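Side-chain contacts in putative lipoprotein (Bacteroides fragilis, PDB 3QNK), which is of unknown function but, as a SusD-family outer-membrane lipoprotein, probably binds glycans at the cell surface for uptake through a SusC-like transporter: residues S48-R51 against S57-K60; D79-V84 against I130-V135; K161-M166 against G182-L187; Q329-F332 against A338-V341; K413-I418 against P425-S430. One frame throughout, in Å; residues are numbered along the deposited sequence.

In the fold
From the N terminus the five contacts follow in series: none nests in or crosses another. Contact 1 closes the short excursion through helix 55-58. Contact 2 makes a wider closure, folding the loop after helix 101-126 back on helix 76-93, with helix 101-126 and the end of helix 76-93 between its segments. Contact 3 pairs the next helices, 149-166 and 181-194; its centre lies about 20 Å from that of contact 2. Contact 4 zips the hairpin of strands 329-330 and 339-340, and contact 5 ties the loop leading to helix 432-446 back on helix 408-420. Contacts 2 and 3 lie across the chain's centre from contact 4.

Contact 1: residues S48-R51 against S57-K60; sequences SAQR and SWFK
Phe59, just past the end of helix 55-58, sets its ring against a type I beta turn running from Ser48 to Arg51 and closed by Arg51 N on Ser48 O (2.9 Å). Turn and helix end belong to the N-terminal, starch-binding-associated region of the SusD fold. The CG of Phe59 stands anti to the carbonyl carbon (chi1 -54°), and at the far end of the ring Phe59 CZ meets Ser48 CB at 3.4 Å. Gln50 O approaches this ring in its plane, 3.6 Å from Phe59 CE2, while the CB of Trp58 sits over the centre of one face. Trp58 meets the turn as well: its CZ3 lies 3.9 Å from Gln50 CB. The Gln50 chain bends at chi2 (74°), and its amide is turned 74° from the indole plane. The NE2 of that amide is claimed by Trp271 O and Asp353 OD1, so Gln50 also joins the turn to more distant parts of the chain. Tyr54 stacks on the Trp58 indole, and Asp503 of the second subunit packs against it, placing this buried contact beside the dimer interface. The CB of Arg51 points away from the helix end, and its NH1 bonds to Thr486 O. Arg51 O lies at the ring edge, 4.0 Å from Phe59 CD2.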
# COMPACT_ATOMS: atom_id res chain seq x y z
N SER B 48 -0.45 -10.60 21.90
CA SER B 48 0.33 -11.18 20.79
C SER B 48 1.67 -11.77 21.23
O SER B 48 2.38 -11.19 22.06
CB SER B 48 0.60 -10.13 19.71
OG SER B 48 1.29 -10.64 18.59
N ALA B 49 2.05 -12.90 20.61
CA ALA B 49 3.37 -13.51 20.79
C ALA B 49 4.45 -12.53 20.27
O ALA B 49 5.65 -12.75 20.53
CB ALA B 49 3.43 -14.83 20.03
N GLN B 50 4.00 -11.44 19.56
CA GLN B 50 4.84 -10.37 19.01
C GLN B 50 4.74 -9.08 19.83
O GLN B 50 5.17 -8.03 19.35
CB GLN B 50 4.51 -10.07 17.55
CG GLN B 50 5.04 -11.10 16.57
CD GLN B 50 4.27 -12.40 16.59
OE1 GLN B 50 3.02 -12.46 16.43
NE2 GLN B 50 5.02 -13.47 16.81
N ARG B 51 4.18 -9.18 21.07
CA ARG B 51 3.95 -8.08 21.99
C ARG B 51 5.15 -7.21 22.08
O ARG B 51 5.00 -5.99 21.99
CB ARG B 51 3.56 -8.60 23.39
CG ARG B 51 3.35 -7.49 24.44
CD ARG B 51 3.53 -8.01 25.85
NE ARG B 51 4.92 -8.39 26.11
CZ ARG B 51 5.27 -9.34 26.97
NH1 ARG B 51 4.35 -10.03 27.63
NH2 ARG B 51 6.55 -9.65 27.14
N SER B 57 5.53 -0.80 16.31
CA SER B 57 4.89 -0.87 14.99
C SER B 57 3.42 -1.19 15.05
O SER B 57 2.67 -0.59 14.30
CB SER B 57 5.54 -1.94 14.11
OG SER B 57 6.81 -1.52 13.64
N TRP B 58 3.00 -2.17 15.87
CA TRP B 58 1.65 -2.69 15.88
C TRP B 58 0.80 -2.43 17.10
O TRP B 58 -0.42 -2.57 16.97
CB TRP B 58 1.71 -4.23 15.74
CG TRP B 58 2.33 -4.79 14.49
CD1 TRP B 58 2.70 -4.10 13.37
CD2 TRP B 58 2.56 -6.18 14.20
NE1 TRP B 58 3.23 -4.97 12.43
CE2 TRP B 58 3.17 -6.25 12.93
CE3 TRP B 58 2.41 -7.37 14.94
CZ2 TRP B 58 3.57 -7.46 12.35
CZ3 TRP B 58 2.83 -8.57 14.38
CH2 TRP B 58 3.37 -8.61 13.09
N PHE B 59 1.40 -2.21 18.30
CA PHE B 59 0.53 -2.21 19.48
C PHE B 59 0.49 -0.93 20.30
O PHE B 59 0.06 -1.00 21.46
CB PHE B 59 0.84 -3.41 20.38
CG PHE B 59 0.77 -4.72 19.61
CD1 PHE B 59 -0.40 -5.11 18.97
CD2 PHE B 59 1.88 -5.55 19.51
CE1 PHE B 59 -0.45 -6.30 18.24
CE2 PHE B 59 1.83 -6.74 18.78
CZ PHE B 59 0.68 -7.09 18.13
N LYS B 60 0.76 0.23 19.67
CA LYS B 60 0.71 1.51 20.37
C LYS B 60 -0.69 1.80 20.97
O LYS B 60 -0.77 2.47 22.01
CB LYS B 60 1.18 2.66 19.48
CG LYS B 60 2.65 2.95 19.68
CD LYS B 60 3.12 3.98 18.70
CE LYS B 60 4.59 4.19 18.85
NZ LYS B 60 5.09 5.17 17.87

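Contact 2: residues D79-V84 against I130-V135; sequences DYYVKV and ILLDKV. With ACT (acetate ion), chain I.
Val84 and Leu132 mark the closest backbone approach, CA to CA 7.9 Å, between the helical segment 79-84 and the irregular segment 130-135. The gap is bridged mainly by Tyr81, whose ring extends from the helix until its hydroxyl meets the start of the loop. Ile130 N donates to Tyr81 OH at 2.8 Å, in a bent bond with an angle of 131° at the hydrogen. Ile130 O lies in the plane of the same ring at its edge, 3.3 Å from Tyr81 CE1, and Ile130 CB is 3.5 Å from Tyr81 OH. Further along, the approach is looser: Leu132 CD1 stands 4.5 Å from Tyr81 CD1. Val84 CG1, set opposite its backbone N (chi1 165°), is thereby carried to 4.0 Å from Leu132 O. Tyr80 takes no part across the contact; Tyr80 OH donates to OXT of an acetate, probably from the crystallisation liquor, at 3.0 Å, while Lys83 CE lies over the centre of one ring face. In this helical N-terminal part of the SusD fold, helix 101-126 backs the contact, with Met122 against Tyr81 and Tyr119 against Val84; Tyr119 OH also receives Leu132 N. Leu131 turns instead to Cys152 and Phe155 of helix 149-166.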
# COMPACT_ATOMS: atom_id res chain seq x y z
N ASP B 79 -6.33 2.19 1.64
CA ASP B 79 -6.68 1.01 0.88
C ASP B 79 -8.15 0.89 0.49
O ASP B 79 -8.46 0.45 -0.62
CB ASP B 79 -6.26 -0.24 1.67
CG ASP B 79 -4.76 -0.45 1.89
OD1 ASP B 79 -3.96 0.21 1.20
OD2 ASP B 79 -4.40 -1.28 2.76
N TYR B 80 -9.03 1.20 1.41
CA TYR B 80 -10.45 0.97 1.22
C TYR B 80 -11.10 1.98 0.27
O TYR B 80 -12.09 1.63 -0.37
CB TYR B 80 -11.14 0.87 2.58
CG TYR B 80 -11.01 -0.53 3.12
CD1 TYR B 80 -9.78 -1.03 3.54
CD2 TYR B 80 -12.07 -1.42 3.07
CE1 TYR B 80 -9.63 -2.35 3.97
CE2 TYR B 80 -11.93 -2.75 3.46
CZ TYR B 80 -10.71 -3.20 3.93
OH TYR B 80 -10.59 -4.51 4.34
N TYR B 81 -10.51 3.19 0.09
CA TYR B 81 -11.06 4.13 -0.88
C TYR B 81 -10.77 3.66 -2.30
O TYR B 81 -11.58 3.90 -3.19
CB TYR B 81 -10.58 5.56 -0.64
CG TYR B 81 -11.44 6.27 0.38
CD1 TYR B 81 -12.79 6.51 0.14
CD2 TYR B 81 -10.91 6.68 1.61
CE1 TYR B 81 -13.60 7.12 1.09
CE2 TYR B 81 -11.71 7.31 2.57
CZ TYR B 81 -13.06 7.53 2.31
OH TYR B 81 -13.85 8.15 3.24
N VAL B 82 -9.67 2.91 -2.48
CA VAL B 82 -9.29 2.30 -3.78
C VAL B 82 -10.36 1.26 -4.14
O VAL B 82 -10.85 1.24 -5.28
CB VAL B 82 -7.87 1.67 -3.73
CG1 VAL B 82 -7.55 0.91 -5.01
CG2 VAL B 82 -6.79 2.71 -3.47
N LYS B 83 -10.74 0.42 -3.14
CA LYS B 83 -11.75 -0.64 -3.25
C LYS B 83 -13.09 -0.03 -3.61
O LYS B 83 -13.77 -0.52 -4.51
CB LYS B 83 -11.86 -1.43 -1.93
CG LYS B 83 -10.57 -2.09 -1.50
CD LYS B 83 -10.81 -2.91 -0.24
CE LYS B 83 -9.52 -3.23 0.47
NZ LYS B 83 -8.69 -4.25 -0.25
N VAL B 84 -13.44 1.07 -2.92
CA VAL B 84 -14.68 1.80 -3.15
C VAL B 84 -14.65 2.39 -4.55
O VAL B 84 -15.64 2.28 -5.26
CB VAL B 84 -14.95 2.86 -2.05
CG1 VAL B 84 -16.03 3.84 -2.49
CG2 VAL B 84 -15.34 2.19 -0.73
N ILE B 130 -15.53 10.12 4.19
CA ILE B 130 -15.94 10.82 2.97
C ILE B 130 -16.81 9.87 2.17
O ILE B 130 -16.34 8.80 1.76
CB ILE B 130 -14.73 11.33 2.13
CG1 ILE B 130 -13.85 12.32 2.91
CG2 ILE B 130 -15.23 11.90 0.79
CD1 ILE B 130 -12.52 12.40 2.43
N LEU B 131 -18.09 10.23 1.96
CA LEU B 131 -18.99 9.36 1.20
C LEU B 131 -18.88 9.69 -0.28
O LEU B 131 -19.11 10.83 -0.69
CB LEU B 131 -20.44 9.45 1.68
CG LEU B 131 -20.70 8.94 3.10
CD1 LEU B 131 -22.13 9.25 3.53
CD2 LEU B 131 -20.41 7.46 3.21
N LEU B 132 -18.46 8.70 -1.08
CA LEU B 132 -18.30 8.80 -2.52
C LEU B 132 -19.13 7.73 -3.23
O LEU B 132 -18.99 6.54 -2.93
CB LEU B 132 -16.82 8.66 -2.92
CG LEU B 132 -15.85 9.69 -2.37
CD1 LEU B 132 -14.48 9.40 -2.82
CD2 LEU B 132 -16.20 11.08 -2.81
N ASP B 133 -19.99 8.17 -4.14
CA ASP B 133 -20.88 7.29 -4.92
C ASP B 133 -20.49 7.32 -6.40
O ASP B 133 -21.11 6.64 -7.22
CB ASP B 133 -22.35 7.72 -4.74
CG ASP B 133 -22.69 9.17 -5.16
OD1 ASP B 133 -21.74 9.98 -5.34
OD2 ASP B 133 -23.89 9.50 -5.25
N LYS B 134 -19.48 8.15 -6.74
CA LYS B 134 -18.96 8.30 -8.10
C LYS B 134 -17.43 8.29 -8.04
O LYS B 134 -16.84 8.50 -6.97
CB LYS B 134 -19.49 9.58 -8.79
CG LYS B 134 -19.18 10.93 -8.09
CD LYS B 134 -18.18 11.81 -8.86
CE LYS B 134 -18.71 12.63 -10.03
N VAL B 135 -16.80 8.02 -9.20
CA VAL B 135 -15.35 8.06 -9.35
C VAL B 135 -14.98 9.51 -9.59
O VAL B 135 -15.47 10.13 -10.54
CB VAL B 135 -14.82 7.12 -10.47
CG1 VAL B 135 -13.33 7.31 -10.68
CG2 VAL B 135 -15.15 5.65 -10.17
C ACT I . -13.49 -7.11 5.31
O ACT I . -13.06 -8.21 5.78
OXT ACT I . -12.90 -6.47 4.29
CH3 ACT I . -14.77 -6.71 6.05

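Contact 3: residues K161-M166 against G182-L187; sequences KKATEM and GAAYAL
Thr164 and Ala184 bring two antiparallel helical segments close together, their CA atoms 5.6 Å apart, with the axes 8.4 Å apart at closest approach and their directions 156° from each other. Helices 149-166 and 181-194 thus form a helical hairpin, an arrangement consistent with the alpha-alpha superhelix of this TPR-clan region. Small side chains permit the close spacing. Ala184 CB faces Ala163 CB at 3.8 Å and also touches the methyl of Thr164. The main feature is a CH-pi contact in which Thr164 CG2 stands over the middle of the Tyr185 ring, 3.5 Å from the centroid and 2° off the normal. Thr164 CB covers the outer part of the same face, 3.6 Å from Tyr185 CE2; the two side chains cross at about a right angle, with both threonine carbons over the face. The first torsion of Thr164 explains this division of labour. With OG1 held between the backbone N and the carbonyl carbon (chi1 68°), the methyl is set over the ring, while the hydroxyl folds back onto its own helix. Outside the pair, Tyr185 packs against Glu207 and Val208, and Ala183 and Ala186 against Ile239, so helix 181-194 also touches helix 198-209 and strand 238-244. Lys181 NZ, at the start of helix 181-194, bonds to Thr164 O. Thr164 OG1 donates to Lys161 O at 2.7 Å, and Glu165 N reaches Lys161 O, from the same side of the carbonyl plane, at 3.2 Å.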
# COMPACT_ATOMS: atom_id res chain seq x y z
N LYS B 161 -29.75 -2.57 1.62
CA LYS B 161 -31.18 -2.68 1.28
C LYS B 161 -31.30 -3.06 -0.19
O LYS B 161 -32.04 -3.98 -0.51
CB LYS B 161 -31.95 -1.37 1.58
CG LYS B 161 -33.39 -1.40 1.09
CD LYS B 161 -34.22 -0.24 1.60
CE LYS B 161 -35.39 0.10 0.70
NZ LYS B 161 -35.03 1.10 -0.35
N LYS B 162 -30.53 -2.37 -1.07
CA LYS B 162 -30.52 -2.62 -2.52
C LYS B 162 -30.03 -4.05 -2.77
O LYS B 162 -30.66 -4.76 -3.54
CB LYS B 162 -29.69 -1.57 -3.29
N ALA B 163 -29.00 -4.50 -2.02
CA ALA B 163 -28.44 -5.86 -2.09
C ALA B 163 -29.50 -6.93 -1.77
O ALA B 163 -29.68 -7.84 -2.59
CB ALA B 163 -27.26 -6.00 -1.16
N THR B 164 -30.25 -6.82 -0.62
CA THR B 164 -31.34 -7.76 -0.24
C THR B 164 -32.43 -7.85 -1.35
O THR B 164 -33.01 -8.92 -1.56
CB THR B 164 -32.01 -7.38 1.10
OG1 THR B 164 -32.75 -6.16 0.98
CG2 THR B 164 -31.05 -7.28 2.25
N GLU B 165 -32.71 -6.72 -2.05
CA GLU B 165 -33.70 -6.66 -3.12
C GLU B 165 -33.21 -7.32 -4.41
O GLU B 165 -34.03 -7.87 -5.14
CB GLU B 165 -34.09 -5.21 -3.43
CG GLU B 165 -34.78 -4.48 -2.28
CD GLU B 165 -34.98 -2.98 -2.40
OE1 GLU B 165 -34.38 -2.35 -3.30
OE2 GLU B 165 -35.75 -2.43 -1.57
N MSE B 166 -31.88 -7.28 -4.69
CA MSE B 166 -31.30 -7.76 -5.96
C MSE B 166 -30.56 -9.10 -5.92
O MSE B 166 -30.31 -9.67 -6.99
CB MSE B 166 -30.33 -6.71 -6.50
CG MSE B 166 -31.00 -5.38 -6.73
SE MSE B 166 -29.73 -4.02 -7.10
CE MSE B 166 -29.79 -4.14 -9.01
N GLY B 182 -29.22 -13.60 2.16
CA GLY B 182 -28.90 -13.86 3.56
C GLY B 182 -27.68 -13.12 4.03
O GLY B 182 -27.71 -12.52 5.11
N ALA B 183 -26.59 -13.13 3.23
CA ALA B 183 -25.36 -12.41 3.59
C ALA B 183 -25.66 -10.92 3.75
O ALA B 183 -25.22 -10.32 4.73
CB ALA B 183 -24.29 -12.65 2.54
N ALA B 184 -26.46 -10.35 2.83
CA ALA B 184 -26.83 -8.93 2.87
C ALA B 184 -27.65 -8.61 4.13
O ALA B 184 -27.32 -7.65 4.82
CB ALA B 184 -27.59 -8.54 1.62
N TYR B 185 -28.66 -9.45 4.46
CA TYR B 185 -29.48 -9.25 5.65
C TYR B 185 -28.64 -9.42 6.91
O TYR B 185 -28.78 -8.62 7.85
CB TYR B 185 -30.68 -10.20 5.67
CG TYR B 185 -31.91 -9.66 4.95
CD1 TYR B 185 -32.60 -8.55 5.43
CD2 TYR B 185 -32.43 -10.33 3.84
CE1 TYR B 185 -33.73 -8.07 4.78
CE2 TYR B 185 -33.59 -9.88 3.20
CZ TYR B 185 -34.23 -8.74 3.67
OH TYR B 185 -35.37 -8.28 3.03
N ALA B 186 -27.76 -10.44 6.93
CA ALA B 186 -26.87 -10.70 8.06
C ALA B 186 -25.91 -9.51 8.28
O ALA B 186 -25.78 -9.07 9.42
CB ALA B 186 -26.09 -11.99 7.84
N LEU B 187 -25.32 -8.93 7.21
CA LEU B 187 -24.45 -7.78 7.39
C LEU B 187 -25.26 -6.60 7.86
O LEU B 187 -24.80 -5.91 8.78
CB LEU B 187 -23.62 -7.43 6.12
CG LEU B 187 -22.47 -6.38 6.29
CD1 LEU B 187 -21.48 -6.77 7.36
CD2 LEU B 187 -21.73 -6.14 4.98

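Contact 4: residues Q329-F332 against A338-V341; sequences QIFF and AVTV
Ile330 and Val339 lie side by side and point the same way, the hydrogen-bonded pair of a two-stranded antiparallel beta hairpin. Ile330 CG1 meets Val339 CG1 at 3.8 Å. In both residues CG1 is placed between the backbone N and the carbonyl carbon (chi1 54° and 63°), which brings these two branches together over one face of the sheet. The Ile330 chain then runs on obliquely across Val341, Ile330 CD1 reaching Val341 CG2 at 3.9 Å. Phe331, the first residue beyond its strand, adopts left-handed helical backbone angles; its ring edge touches Val339 CG1, and the ring makes an edge-to-face pair with Tyr367. This side is buried. The exposed face carries the non-hydrogen-bonded pair Gln329 and Thr340. Here Gln329 CG passes 3.4 Å from Thr340 OG1, and the chain, extended beyond CG, carries Gln329 NE2 to 3.7 Å from Ala338 CB. Phe332 CD1 also reaches Ala338 CB, at 3.6 Å, so glutamine and phenylalanine both converge on the small alanine. Lys265 NZ bonds to Ala338 O from a neighbouring loop. Two reciprocal backbone bonds hold the register: Ile330 N to Val339 O at 3.1 Å, and Val339 N to Ile330 O at 2.9 Å.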
# COMPACT_ATOMS: atom_id res chain seq x y z
N GLN B 329 -3.54 -31.73 22.68
CA GLN B 329 -3.14 -32.53 21.53
C GLN B 329 -3.71 -31.90 20.27
O GLN B 329 -4.91 -31.59 20.22
CB GLN B 329 -3.60 -33.95 21.68
CG GLN B 329 -2.63 -34.76 22.47
CD GLN B 329 -3.18 -36.13 22.64
OE1 GLN B 329 -4.08 -36.35 23.45
NE2 GLN B 329 -2.70 -37.07 21.82
N ILE B 330 -2.83 -31.65 19.29
CA ILE B 330 -3.14 -31.05 17.99
C ILE B 330 -2.45 -31.86 16.89
O ILE B 330 -1.55 -32.64 17.19
CB ILE B 330 -2.74 -29.54 17.96
CG1 ILE B 330 -1.27 -29.33 18.34
CG2 ILE B 330 -3.69 -28.69 18.85
CD1 ILE B 330 -0.71 -27.98 18.02
N PHE B 331 -2.87 -31.67 15.62
CA PHE B 331 -2.33 -32.30 14.40
C PHE B 331 -2.51 -33.82 14.38
O PHE B 331 -1.62 -34.55 13.93
CB PHE B 331 -0.86 -31.91 14.17
CG PHE B 331 -0.68 -30.53 13.58
CD1 PHE B 331 -1.19 -30.23 12.31
CD2 PHE B 331 0.03 -29.55 14.26
CE1 PHE B 331 -0.99 -28.96 11.74
CE2 PHE B 331 0.23 -28.29 13.69
CZ PHE B 331 -0.29 -28.00 12.44
N PHE B 332 -3.71 -34.28 14.78
CA PHE B 332 -4.09 -35.69 14.83
C PHE B 332 -3.93 -36.40 13.50
O PHE B 332 -3.45 -37.54 13.48
CB PHE B 332 -5.55 -35.81 15.26
CG PHE B 332 -5.92 -35.11 16.53
CD1 PHE B 332 -5.60 -35.66 17.77
CD2 PHE B 332 -6.62 -33.91 16.50
CE1 PHE B 332 -5.96 -35.01 18.95
CE2 PHE B 332 -6.99 -33.27 17.69
CZ PHE B 332 -6.67 -33.83 18.90
N ALA B 338 -0.73 -36.83 16.35
CA ALA B 338 -0.90 -35.78 17.35
C ALA B 338 0.36 -35.50 18.16
O ALA B 338 1.07 -36.42 18.59
CB ALA B 338 -2.05 -36.11 18.29
N VAL B 339 0.63 -34.21 18.34
CA VAL B 339 1.72 -33.66 19.14
C VAL B 339 1.07 -33.02 20.39
O VAL B 339 -0.04 -32.47 20.30
CB VAL B 339 2.63 -32.68 18.31
CG1 VAL B 339 1.87 -31.45 17.81
CG2 VAL B 339 3.89 -32.28 19.06
N THR B 340 1.72 -33.15 21.57
CA THR B 340 1.19 -32.56 22.79
C THR B 340 1.95 -31.28 23.06
O THR B 340 3.19 -31.26 23.04
CB THR B 340 1.23 -33.55 23.96
OG1 THR B 340 0.55 -34.76 23.59
CG2 THR B 340 0.58 -32.98 25.21
N VAL B 341 1.19 -30.19 23.29
CA VAL B 341 1.73 -28.85 23.54
C VAL B 341 2.27 -28.81 24.96
O VAL B 341 1.56 -29.19 25.89
CB VAL B 341 0.68 -27.76 23.28
CG1 VAL B 341 1.18 -26.38 23.69
CG2 VAL B 341 0.25 -27.77 21.81

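Contact 5: residues K413-I418 against P425-S430; sequences KAVNMI and PDLTES
The amide of Asn416 and the carboxylate of Asp426 are stacked, their planes 1° apart and their CG atoms separated by 3.6 Å. The aspartate thus lies over a face of the amide; Asp426 OD1 lies 3.4 Å from Asn416 CB. The edge of the amide is used for a different purpose. From that edge Asn416 ND2 donates to Leu427 O at 3.1 Å; the carbonyl oxygen lies close to the amide plane, and the bond arrives on one of its lone pairs. Asn416 OD1 accepts from Leu427 N at 2.8 Å, this time with the donor tilted 32° out of the plane of the side-chain carbonyl. The two bonds grip both the N-H and the C=O of one extended residue, much as a neighbouring strand would. Both ends of the amide are engaged, which fixes its rotation. Asn416 CG lies opposite the carbonyl carbon (chi1 -76°), a torsion that puts the amide beside Leu427. These residues join helix 408-420 to the loop that leads into helix 432-446, the connection between two consecutive helices of the SusD-family region. Arg412, one turn before Asn416 on the first helix, adds a second bond to Leu427 O through NH1. Next to the amide, Leu427 CB lies 3.5 Å from Asn416 OD1. The Leu427 and Val415 side chains cross at about a right angle, Leu427 CD1 to Val415 CG1 3.9 Å. Val415 also touches Leu396 of helix 391-405 and Glu442 of helix 432-446.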
# COMPACT_ATOMS: atom_id res chain seq x y z
N LYS B 413 -34.75 -16.16 24.92
CA LYS B 413 -34.99 -17.26 23.97
C LYS B 413 -33.88 -17.31 22.90
O LYS B 413 -33.35 -18.39 22.66
CB LYS B 413 -36.38 -17.17 23.32
N ALA B 414 -33.49 -16.13 22.33
CA ALA B 414 -32.47 -16.01 21.29
C ALA B 414 -31.04 -16.39 21.79
O ALA B 414 -30.37 -17.17 21.12
CB ALA B 414 -32.47 -14.60 20.73
N VAL B 415 -30.59 -15.87 22.94
CA VAL B 415 -29.25 -16.18 23.44
C VAL B 415 -29.16 -17.66 23.88
O VAL B 415 -28.10 -18.29 23.74
CB VAL B 415 -28.78 -15.19 24.56
CG1 VAL B 415 -29.58 -15.35 25.86
CG2 VAL B 415 -27.29 -15.31 24.83
N ASN B 416 -30.27 -18.24 24.36
CA ASN B 416 -30.29 -19.63 24.81
C ASN B 416 -30.18 -20.60 23.62
O ASN B 416 -29.81 -21.74 23.83
CB ASN B 416 -31.50 -19.93 25.69
CG ASN B 416 -31.35 -19.39 27.10
OD1 ASN B 416 -30.24 -19.15 27.58
ND2 ASN B 416 -32.46 -19.14 27.80
N MSE B 417 -30.37 -20.13 22.38
CA MSE B 417 -30.15 -20.96 21.19
C MSE B 417 -28.66 -21.27 21.04
O MSE B 417 -28.27 -22.39 20.73
CB MSE B 417 -30.67 -20.25 19.94
CG MSE B 417 -32.17 -20.21 19.88
SE MSE B 417 -32.94 -21.98 19.58
CE MSE B 417 -32.08 -22.48 17.88
N ILE B 418 -27.82 -20.26 21.33
CA ILE B 418 -26.35 -20.33 21.26
C ILE B 418 -25.81 -21.26 22.37
O ILE B 418 -24.89 -22.06 22.11
CB ILE B 418 -25.77 -18.90 21.32
CG1 ILE B 418 -26.22 -18.06 20.09
CG2 ILE B 418 -24.25 -18.87 21.50
CD1 ILE B 418 -26.09 -18.72 18.72
N PRO B 425 -26.84 -25.08 29.93
CA PRO B 425 -28.22 -24.87 30.38
C PRO B 425 -28.71 -23.44 30.08
O PRO B 425 -27.93 -22.51 29.97
CB PRO B 425 -28.15 -25.16 31.88
CG PRO B 425 -26.77 -24.89 32.26
CD PRO B 425 -25.94 -25.28 31.08
N ASP B 426 -30.01 -23.28 29.93
CA ASP B 426 -30.61 -21.99 29.61
C ASP B 426 -30.43 -20.94 30.71
O ASP B 426 -30.44 -21.24 31.90
CB ASP B 426 -32.11 -22.17 29.31
CG ASP B 426 -32.38 -22.75 27.92
OD1 ASP B 426 -31.39 -23.03 27.17
OD2 ASP B 426 -33.57 -22.91 27.57
N LEU B 427 -30.22 -19.69 30.28
CA LEU B 427 -30.23 -18.53 31.15
C LEU B 427 -31.70 -18.33 31.59
O LEU B 427 -32.64 -18.54 30.80
CB LEU B 427 -29.68 -17.28 30.46
CG LEU B 427 -28.20 -17.33 30.04
CD1 LEU B 427 -27.84 -16.13 29.22
CD2 LEU B 427 -27.25 -17.42 31.23
N THR B 428 -31.87 -17.99 32.85
CA THR B 428 -33.14 -17.83 33.55
C THR B 428 -33.43 -16.35 33.88
O THR B 428 -34.58 -15.99 34.14
CB THR B 428 -32.95 -18.69 34.79
OG1 THR B 428 -33.24 -20.03 34.43
CG2 THR B 428 -33.77 -18.25 35.99
N GLU B 429 -32.36 -15.52 33.90
CA GLU B 429 -32.34 -14.13 34.27
C GLU B 429 -33.47 -13.32 33.62
O GLU B 429 -33.60 -13.26 32.40
CB GLU B 429 -30.98 -13.48 33.99
CG GLU B 429 -30.80 -12.14 34.69
CD GLU B 429 -31.12 -12.14 36.18
OE1 GLU B 429 -30.35 -12.77 36.95
OE2 GLU B 429 -32.15 -11.56 36.57
N SER B 430 -34.23 -12.66 34.48
CA SER B 430 -35.36 -11.81 34.14
C SER B 430 -34.99 -10.31 34.22
O SER B 430 -35.62 -9.53 33.51
CB SER B 430 -36.54 -12.11 35.07
OG SER B 430 -36.11 -12.51 36.37